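Local structure of alpha-glucosidase (Bacteroides thetaiotaomicron, 5XFM) at residues A[508-513]-A[633-638]; A[492-497]-A[514-519]; A[58-63]-A[136-141]. The protein probably hydrolyses beta-L-arabinopyranosides and alpha-galactosides, as a bifunctional calcium-containing enzyme of glycoside hydrolase family 97. The protein carries 1 engineered substitution. One frame throughout, in Å; residues are numbered along the deposited sequence.

Contact 1 of 3, residues A[508-513]-A[633-638]; sequences RRTTDV and RPQGGI
Thr511 N donates to Gln635 O across 3.1 Å, the one hydrogen bond between residues 508-513 and 633-638, with the N-H arriving nearly along the C=O axis (172° at the oxygen). The same carbonyl oxygen is brushed by Thr510 CA at 3.4 Å, a CA-H...O contact, and CG2 of Thr511 lies 3.6 Å from Gln635 O. Gln635 turns its CB toward Arg509 O (3.4 Å); beyond it the chain bends at chi2, and OE1 rests 3.6 Å from Thr510 CG2, the two side chains crossing at about a right angle. Further on, Val513 CG1, anti to its backbone N (chi1 176°), comes to 3.2 Å from Gly637 O. The Gln635 carbonyl is presented by a type II beta turn from Arg633 to Gly636, which leads into strand 636-641 of the C-terminal antiparallel sheet, while Thr511 is the N-cap of helix 512-521 from the barrel domain. Thr511 OG1 sits between backbone N and carbonyl carbon (chi1 65°), hydrogen-bonded to Phe514 N and to Asp609 OD1; OD2 of the same aspartate takes Gly637 N, so Asp609 bridges both segments. Behind the cap, Arg508 grips Asp512 OD1 with NH1 (2.7 Å) and NH2, the oxygen lying in the guanidinium plane. Thr510 OG1 is engaged by Glu470, and Arg509 NE by Asp468.

Contact 2 of 3, residues A[492-497]-A[514-519]; sequences CLLNKR and FQLATT. Engineered in segment 492-497: Leu493 (natural residue Phe).
Helix 512-521 of the barrel domain receives the irregular loop 492-497 through Gln515, whose side chain reaches across to the backbone of Cys492 and Leu493. Gln515 OE1 accepts Leu493 N at 2.7 Å, the donor standing above the carbonyl plane, 40° out of it; OE1 also lies 3.2 Å from Cys492 CA. CG of Gln515 stands anti to the carbonyl carbon (chi1 -63°), passing 3.3 Å from Leu493 O, and the chain bends at chi2, which sets CD. The amide nitrogen is used as well, NE2 donating to Glu470 OE2 and hydrogen-bonding Thr510 OG1, so the rotation of this buried group is fixed from both ends. An alanine in place of Gln515 would probably leave Leu493 N without this acceptor, and Glu470 and Thr510 without their partner in NE2. Leu493 is an engineered replacement of the natural phenylalanine, and its side chain lies about 14 Å from the bound calcium ion, which is held by Glu174, Glu452 and Glu458. Apolar contacts lie nearer the helix. Leu494 CD2 meets Gln515 CB at 4.0 Å as the two side chains slide past each other in opposite directions, and it also approaches Leu516 CD2. Cys492 CB lies 3.8 Å from Thr519 CG2, while Thr519 OG1 turns back along the helix to Leu516 O (2.6 Å); Met547 of helix 541-549 touches both Cys492 and Thr519.

Contact 3 of 3, residues A[58-63]-A[136-141]; sequences NTNIGD and SVTVKE
Asn60 and Thr138 cross at about a right angle, the asparagine amide meeting Thr138 N with its oxygen. This OD1 accepts Thr138 N at 2.9 Å in a nearly straight N-H...O bond (172°), but the donor stands well above the carbonyl plane, 55° out of it. Asn60 N in turn donates to Thr138 O (3.1 Å), nearly in line with that carbonyl, so one residue uses main chain and side chain to bind both the N-H and the C=O of Thr138. With chi1 at 73°, CG of Asn60 stands between its own backbone N and carbonyl carbon, which puts CG 3.3 Å from Thr138 N. Thr59 and Val137 also meet at about a right angle, methyl against methyl: CG2 to CG2 is 3.4 Å, tighter than usual van der Waals contact. The Thr59 and Val139 side chains, on one face of the sheet, cross obliquely, OG1 lying 3.9 Å from CG2, and this hydroxyl is buried with no polar partner in the model. Strands 47-59 and 136-147 are antiparallel neighbours in a sheet of the N-terminal domain, and a classic beta bulge shifts their register by one, Lys140 and Glu141 both facing Asn58. Asn58 N gives a straight bond to Glu141 O (2.8 Å), and Asn58 O receives Glu141 N and, weakly, Lys140 N. From the bulge the Lys140 side chain extends to Asn60, CE resting 3.8 Å from Asn60 CA. A type I turn from Thr59 to Gly62 reverses the first strand, and Ile61 on it lays CG2 near Val137 CG2. On the neighbouring strand 251-253, Phe252 touches both valines.

In the fold
Contacts 1 and 2 are neighbours, with centres 8 Å apart, and both use helix 512-521: its N-terminal end meets the turn before strand 636-641 of the C-terminal sheet, and the residues that follow meet loop 492-497. Their segments alternate along the chain, and they touch directly where Arg508 NE lies 2.9 Å from Asn495 O, a probable hydrogen bond. This one helix thus ties the barrel domain's own loop and the C-terminal domain together. Contact 3 closes earlier in the chain, in an antiparallel sheet of the N-terminal domain, with its centre about 52 Å from that of contact 1 and 50 Å from that of contact 2, across the chain's centre.

Contact 1 of 3, residues A[508-513]-A[633-638]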
loop_
_atom_site.group_PDB
_atom_site.type_symbol
_atom_site.label_atom_id
_atom_site.label_comp_id
_atom_site.label_asym_id
_atom_site.label_seq_id
_atom_site.Cartn_x
_atom_site.Cartn_y
_atom_site.Cartn_z
ATOM N N ARG A 508 -10.230 15.500 17.186
ATOM C CA ARG A 508 -9.059 14.638 17.244
ATOM C C ARG A 508 -8.895 14.044 18.639
ATOM O O ARG A 508 -9.023 14.754 19.632
ATOM C CB ARG A 508 -7.796 15.403 16.856
ATOM C CG ARG A 508 -6.516 14.592 17.054
ATOM C CD ARG A 508 -5.295 15.272 16.453
ATOM N NE ARG A 508 -5.215 16.702 16.742
ATOM C CZ ARG A 508 -4.208 17.277 17.395
ATOM N NH1 ARG A 508 -3.203 16.538 17.840
ATOM N NH2 ARG A 508 -4.202 18.589 17.602
ATOM N N ARG A 509 -8.611 12.743 18.701
ATOM C CA ARG A 509 -8.471 12.033 19.970
ATOM C C ARG A 509 -7.022 11.771 20.345
ATOM O O ARG A 509 -6.729 11.353 21.466
ATOM C CB ARG A 509 -9.220 10.705 19.914
ATOM C CG ARG A 509 -10.699 10.857 19.666
ATOM C CD ARG A 509 -11.327 11.724 20.742
ATOM N NE ARG A 509 -12.774 11.559 20.767
ATOM C CZ ARG A 509 -13.621 12.427 21.309
ATOM N NH1 ARG A 509 -13.166 13.538 21.876
ATOM N NH2 ARG A 509 -14.924 12.179 21.280
ATOM N N THR A 510 -6.121 12.027 19.402
ATOM C CA THR A 510 -4.702 11.756 19.587
ATOM C C THR A 510 -3.909 13.039 19.822
ATOM O O THR A 510 -4.401 14.135 19.574
ATOM C CB THR A 510 -4.121 11.028 18.367
ATOM O OG1 THR A 510 -4.493 11.736 17.178
ATOM C CG2 THR A 510 -4.656 9.608 18.288
ATOM N N THR A 511 -2.681 12.892 20.303
ATOM C CA THR A 511 -1.846 14.043 20.636
ATOM C C THR A 511 -1.054 14.589 19.446
ATOM O O THR A 511 -0.946 13.943 18.400
ATOM C CB THR A 511 -0.874 13.699 21.765
ATOM O OG1 THR A 511 0.054 12.701 21.312
ATOM C CG2 THR A 511 -1.638 13.162 22.961
ATOM N N ASP A 512 -0.502 15.787 19.617
ATOM C CA ASP A 512 0.301 16.404 18.574
ATOM C C ASP A 512 1.511 15.539 18.247
ATOM O O ASP A 512 1.843 15.340 17.077
ATOM C CB ASP A 512 0.759 17.804 18.991
ATOM C CG ASP A 512 -0.395 18.772 19.170
ATOM O OD1 ASP A 512 -1.548 18.377 18.904
ATOM O OD2 ASP A 512 -0.146 19.932 19.568
ATOM N N VAL A 513 2.156 15.008 19.278
ATOM C CA VAL A 513 3.354 14.204 19.068
ATOM C C VAL A 513 2.986 12.891 18.373
ATOM O O VAL A 513 3.746 12.394 17.544
ATOM C CB VAL A 513 4.098 13.931 20.392
ATOM C CG1 VAL A 513 5.282 13.017 20.153
ATOM C CG2 VAL A 513 4.598 15.239 20.980
ATOM N N ARG A 633 1.806 7.522 26.853
ATOM C CA ARG A 633 0.403 7.622 27.236
ATOM C C ARG A 633 -0.499 7.092 26.125
ATOM O O ARG A 633 -0.096 7.059 24.960
ATOM C CB ARG A 633 0.049 9.074 27.582
ATOM C CG ARG A 633 -0.184 9.988 26.392
ATOM C CD ARG A 633 -0.499 11.403 26.864
ATOM N NE ARG A 633 -1.896 11.560 27.261
ATOM C CZ ARG A 633 -2.329 12.481 28.116
ATOM N NH1 ARG A 633 -1.470 13.327 28.670
ATOM N NH2 ARG A 633 -3.617 12.553 28.423
ATOM N N PRO A 634 -1.707 6.630 26.490
ATOM C CA PRO A 634 -2.708 6.237 25.491
ATOM C C PRO A 634 -3.022 7.363 24.507
ATOM O O PRO A 634 -3.082 8.528 24.910
ATOM C CB PRO A 634 -3.933 5.887 26.345
ATOM C CG PRO A 634 -3.359 5.511 27.675
ATOM C CD PRO A 634 -2.210 6.449 27.865
ATOM N N GLN A 635 -3.204 7.005 23.235
ATOM C CA GLN A 635 -3.453 7.964 22.157
ATOM C C GLN A 635 -2.267 8.907 21.976
ATOM O O GLN A 635 -2.401 9.986 21.390
ATOM C CB GLN A 635 -4.740 8.763 22.416
ATOM C CG GLN A 635 -5.945 7.901 22.767
ATOM C CD GLN A 635 -6.408 7.039 21.607
ATOM O OE1 GLN A 635 -6.539 7.517 20.481
ATOM N NE2 GLN A 635 -6.628 5.755 21.872
ATOM N N GLY A 636 -1.107 8.498 22.485
ATOM C CA GLY A 636 0.081 9.326 22.417
ATOM C C GLY A 636 1.211 8.713 21.607
ATOM O O GLY A 636 1.091 7.600 21.066
ATOM N N GLY A 637 2.320 9.446 21.540
ATOM C CA GLY A 637 3.463 9.043 20.747
ATOM C C GLY A 637 4.774 9.653 21.205
ATOM O O GLY A 637 4.806 10.530 22.072
ATOM N N ILE A 638 5.858 9.185 20.595
ATOM C CA ILE A 638 7.214 9.618 20.912
ATOM C C ILE A 638 8.028 9.638 19.627
ATOM O O ILE A 638 7.834 8.785 18.752
ATOM C CB ILE A 638 7.887 8.689 21.959
ATOM C CG1 ILE A 638 7.652 9.218 23.370
ATOM C CG2 ILE A 638 9.386 8.572 21.726
ATOM C CD1 ILE A 638 7.906 8.199 24.450
#

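Contact 2 of 3, residues A[492-497]-A[514-519]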
loop_
_atom_site.group_PDB
_atom_site.type_symbol
_atom_site.label_atom_id
_atom_site.label_comp_id
_atom_site.label_asym_id
_atom_site.label_seq_id
_atom_site.Cartn_x
_atom_site.Cartn_y
_atom_site.Cartn_z
ATOM N N CYS A 492 -1.296 13.706 9.745
ATOM C CA CYS A 492 -0.794 14.837 10.527
ATOM C C CYS A 492 -1.814 15.963 10.591
ATOM O O CYS A 492 -1.683 16.981 9.909
ATOM C CB CYS A 492 0.532 15.370 9.990
ATOM S SG CYS A 492 1.347 16.487 11.166
ATOM N N LEU A 493 -2.840 15.756 11.405
ATOM C CA LEU A 493 -3.819 16.791 11.691
ATOM C C LEU A 493 -3.421 17.489 12.980
ATOM O O LEU A 493 -3.474 16.895 14.056
ATOM C CB LEU A 493 -5.227 16.199 11.811
ATOM C CG LEU A 493 -5.891 15.772 10.502
ATOM C CD1 LEU A 493 -6.600 14.442 10.657
ATOM C CD2 LEU A 493 -6.865 16.838 10.039
ATOM N N LEU A 494 -3.012 18.747 12.874
ATOM C CA LEU A 494 -2.575 19.476 14.052
ATOM C C LEU A 494 -3.707 20.354 14.580
ATOM O O LEU A 494 -3.652 20.834 15.708
ATOM C CB LEU A 494 -1.320 20.292 13.741
ATOM C CG LEU A 494 -0.090 19.405 13.515
ATOM C CD1 LEU A 494 1.157 20.221 13.235
ATOM C CD2 LEU A 494 0.132 18.517 14.730
ATOM N N ASN A 495 -4.743 20.533 13.764
ATOM C CA ASN A 495 -6.021 21.063 14.234
ATOM C C ASN A 495 -6.610 20.193 15.348
ATOM O O ASN A 495 -6.458 18.974 15.329
ATOM C CB ASN A 495 -7.014 21.156 13.070
ATOM C CG ASN A 495 -7.026 22.524 12.412
ATOM O OD1 ASN A 495 -6.051 23.273 12.475
ATOM N ND2 ASN A 495 -8.122 22.838 11.736
ATOM N N LYS A 496 -7.278 20.816 16.316
ATOM C CA LYS A 496 -7.960 20.058 17.362
ATOM C C LYS A 496 -9.384 19.758 16.946
ATOM O O LYS A 496 -9.970 18.753 17.352
ATOM C CB LYS A 496 -7.967 20.811 18.686
ATOM C CG LYS A 496 -6.615 21.018 19.318
ATOM C CD LYS A 496 -6.725 22.028 20.447
ATOM C CE LYS A 496 -5.372 22.349 21.040
ATOM N NZ LYS A 496 -4.922 21.229 21.916
ATOM N N ARG A 497 -9.947 20.651 16.143
ATOM C CA ARG A 497 -11.285 20.450 15.627
ATOM C C ARG A 497 -11.235 20.450 14.108
ATOM O O ARG A 497 -10.681 21.368 13.490
ATOM C CB ARG A 497 -12.234 21.530 16.147
ATOM C CG ARG A 497 -12.395 21.517 17.659
ATOM C CD ARG A 497 -13.006 20.212 18.146
ATOM N NE ARG A 497 -14.344 19.991 17.603
ATOM C CZ ARG A 497 -15.450 20.525 18.111
ATOM N NH1 ARG A 497 -15.375 21.323 19.171
ATOM N NH2 ARG A 497 -16.629 20.265 17.560
ATOM N N PHE A 514 1.810 12.351 18.690
ATOM C CA PHE A 514 1.244 11.237 17.924
ATOM C C PHE A 514 1.230 11.575 16.432
ATOM O O PHE A 514 1.698 10.799 15.597
ATOM C CB PHE A 514 -0.173 10.907 18.409
ATOM C CG PHE A 514 -0.844 9.792 17.643
ATOM C CD1 PHE A 514 -1.424 10.025 16.400
ATOM C CD2 PHE A 514 -0.922 8.514 18.180
ATOM C CE1 PHE A 514 -2.035 9.005 15.698
ATOM C CE2 PHE A 514 -1.541 7.486 17.482
ATOM C CZ PHE A 514 -2.096 7.732 16.240
ATOM N N GLN A 515 0.664 12.730 16.110
ATOM C CA GLN A 515 0.558 13.185 14.728
ATOM C C GLN A 515 1.908 13.336 14.047
ATOM O O GLN A 515 2.051 12.987 12.877
ATOM C CB GLN A 515 -0.214 14.508 14.655
ATOM C CG GLN A 515 -1.648 14.399 15.127
ATOM C CD GLN A 515 -2.461 13.494 14.213
ATOM O OE1 GLN A 515 -2.384 13.601 12.987
ATOM N NE2 GLN A 515 -3.247 12.602 14.804
ATOM N N LEU A 516 2.869 13.922 14.757
ATOM C CA LEU A 516 4.221 14.097 14.241
ATOM C C LEU A 516 4.859 12.725 13.953
ATOM O O LEU A 516 5.454 12.507 12.893
ATOM C CB LEU A 516 5.063 14.917 15.229
ATOM C CG LEU A 516 4.546 16.325 15.587
ATOM C CD1 LEU A 516 5.524 17.068 16.487
ATOM C CD2 LEU A 516 4.215 17.176 14.362
ATOM N N ALA A 517 4.700 11.802 14.899
ATOM C CA ALA A 517 5.176 10.430 14.767
ATOM C C ALA A 517 4.575 9.759 13.541
ATOM O O ALA A 517 5.214 8.931 12.887
ATOM C CB ALA A 517 4.843 9.629 16.019
ATOM N N THR A 518 3.332 10.118 13.245
ATOM C CA THR A 518 2.612 9.550 12.114
ATOM C C THR A 518 3.229 9.946 10.755
ATOM O O THR A 518 3.070 9.236 9.762
ATOM C CB THR A 518 1.117 9.980 12.197
ATOM O OG1 THR A 518 0.396 9.034 12.996
ATOM C CG2 THR A 518 0.457 10.082 10.833
ATOM N N THR A 519 3.977 11.044 10.715
ATOM C CA THR A 519 4.671 11.421 9.481
ATOM C C THR A 519 5.836 10.474 9.183
ATOM O O THR A 519 6.286 10.351 8.040
ATOM C CB THR A 519 5.185 12.886 9.530
ATOM O OG1 THR A 519 6.231 13.015 10.504
ATOM C CG2 THR A 519 4.038 13.840 9.868
#

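Contact 3 of 3, residues A[58-63]-A[136-141]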
loop_
_atom_site.group_PDB
_atom_site.type_symbol
_atom_site.label_atom_id
_atom_site.label_comp_id
_atom_site.label_asym_id
_atom_site.label_seq_id
_atom_site.Cartn_x
_atom_site.Cartn_y
_atom_site.Cartn_z
ATOM N N ASN A 58 -8.258 -22.942 -13.801
ATOM C CA ASN A 58 -9.196 -23.359 -14.825
ATOM C C ASN A 58 -9.124 -22.370 -15.988
ATOM O O ASN A 58 -9.277 -21.146 -15.795
ATOM C CB ASN A 58 -10.599 -23.420 -14.215
ATOM C CG ASN A 58 -11.653 -23.902 -15.184
ATOM O OD1 ASN A 58 -11.357 -24.597 -16.141
ATOM N ND2 ASN A 58 -12.909 -23.529 -14.926
ATOM N N THR A 59 -8.914 -22.921 -17.186
ATOM C CA THR A 59 -8.519 -22.136 -18.344
ATOM C C THR A 59 -9.270 -22.539 -19.630
ATOM O O THR A 59 -9.607 -23.711 -19.818
ATOM C CB THR A 59 -6.983 -22.301 -18.524
ATOM O OG1 THR A 59 -6.280 -21.385 -17.671
ATOM C CG2 THR A 59 -6.565 -22.112 -19.932
ATOM N N ASN A 60 -9.484 -21.585 -20.539
ATOM C CA ASN A 60 -10.216 -21.862 -21.775
ATOM C C ASN A 60 -9.412 -22.618 -22.835
ATOM O O ASN A 60 -9.898 -22.843 -23.938
ATOM C CB ASN A 60 -10.738 -20.556 -22.387
ATOM C CG ASN A 60 -9.635 -19.715 -23.028
ATOM O OD1 ASN A 60 -8.453 -19.877 -22.729
ATOM N ND2 ASN A 60 -10.027 -18.809 -23.915
ATOM N N ILE A 61 -8.188 -23.009 -22.506
ATOM C CA ILE A 61 -7.453 -23.938 -23.358
ATOM C C ILE A 61 -7.205 -25.248 -22.614
ATOM O O ILE A 61 -6.618 -26.177 -23.171
ATOM C CB ILE A 61 -6.100 -23.362 -23.845
ATOM C CG1 ILE A 61 -5.078 -23.334 -22.710
ATOM C CG2 ILE A 61 -6.284 -21.994 -24.489
ATOM C CD1 ILE A 61 -3.639 -23.268 -23.175
ATOM N N GLY A 62 -7.642 -25.322 -21.356
ATOM C CA GLY A 62 -7.431 -26.527 -20.572
ATOM C C GLY A 62 -7.604 -26.358 -19.076
ATOM O O GLY A 62 -7.600 -25.246 -18.546
ATOM N N ASP A 63 -7.793 -27.468 -18.378
ATOM C CA ASP A 63 -7.941 -27.376 -16.937
ATOM C C ASP A 63 -6.726 -27.928 -16.201
ATOM O O ASP A 63 -6.234 -29.015 -16.499
ATOM C CB ASP A 63 -9.222 -28.068 -16.478
ATOM C CG ASP A 63 -10.467 -27.294 -16.882
ATOM O OD1 ASP A 63 -10.335 -26.299 -17.632
ATOM O OD2 ASP A 63 -11.569 -27.652 -16.412
ATOM N N SER A 136 -3.374 -17.363 -27.362
ATOM C CA SER A 136 -3.909 -16.548 -26.283
ATOM C C SER A 136 -4.791 -17.364 -25.365
ATOM O O SER A 136 -5.296 -18.420 -25.738
ATOM C CB SER A 136 -4.689 -15.353 -26.840
ATOM O OG SER A 136 -5.755 -15.769 -27.681
ATOM N N VAL A 137 -5.011 -16.841 -24.168
ATOM C CA VAL A 137 -5.715 -17.590 -23.151
ATOM C C VAL A 137 -6.611 -16.682 -22.319
ATOM O O VAL A 137 -6.318 -15.501 -22.117
ATOM C CB VAL A 137 -4.714 -18.333 -22.226
ATOM C CG1 VAL A 137 -3.842 -17.348 -21.470
ATOM C CG2 VAL A 137 -5.431 -19.219 -21.257
ATOM N N THR A 138 -7.727 -17.247 -21.871
ATOM C CA THR A 138 -8.561 -16.634 -20.854
ATOM C C THR A 138 -8.562 -17.539 -19.632
ATOM O O THR A 138 -9.002 -18.683 -19.707
ATOM C CB THR A 138 -10.006 -16.439 -21.344
ATOM O OG1 THR A 138 -10.013 -15.619 -22.520
ATOM C CG2 THR A 138 -10.855 -15.784 -20.266
ATOM N N VAL A 139 -8.069 -17.037 -18.506
ATOM C CA VAL A 139 -8.095 -17.816 -17.271
ATOM C C VAL A 139 -9.448 -17.650 -16.596
ATOM O O VAL A 139 -9.756 -16.585 -16.056
ATOM C CB VAL A 139 -6.974 -17.407 -16.293
ATOM C CG1 VAL A 139 -7.091 -18.192 -14.993
ATOM C CG2 VAL A 139 -5.610 -17.621 -16.928
ATOM N N LYS A 140 -10.257 -18.703 -16.643
ATOM C CA LYS A 140 -11.608 -18.660 -16.102
ATOM C C LYS A 140 -11.582 -18.531 -14.584
ATOM O O LYS A 140 -12.430 -17.851 -14.001
ATOM C CB LYS A 140 -12.399 -19.916 -16.488
ATOM C CG LYS A 140 -12.598 -20.135 -17.981
ATOM C CD LYS A 140 -13.451 -21.372 -18.243
ATOM C CE LYS A 140 -13.463 -21.743 -19.723
ATOM N NZ LYS A 140 -14.128 -20.714 -20.573
ATOM N N GLU A 141 -10.607 -19.176 -13.945
ATOM C CA GLU A 141 -10.579 -19.173 -12.482
ATOM C C GLU A 141 -9.249 -19.655 -11.905
ATOM O O GLU A 141 -8.588 -20.482 -12.502
ATOM C CB GLU A 141 -11.727 -20.060 -11.988
ATOM C CG GLU A 141 -11.776 -20.381 -10.522
ATOM C CD GLU A 141 -12.976 -21.249 -10.202
ATOM O OE1 GLU A 141 -13.366 -22.050 -11.082
ATOM O OE2 GLU A 141 -13.536 -21.128 -9.092
#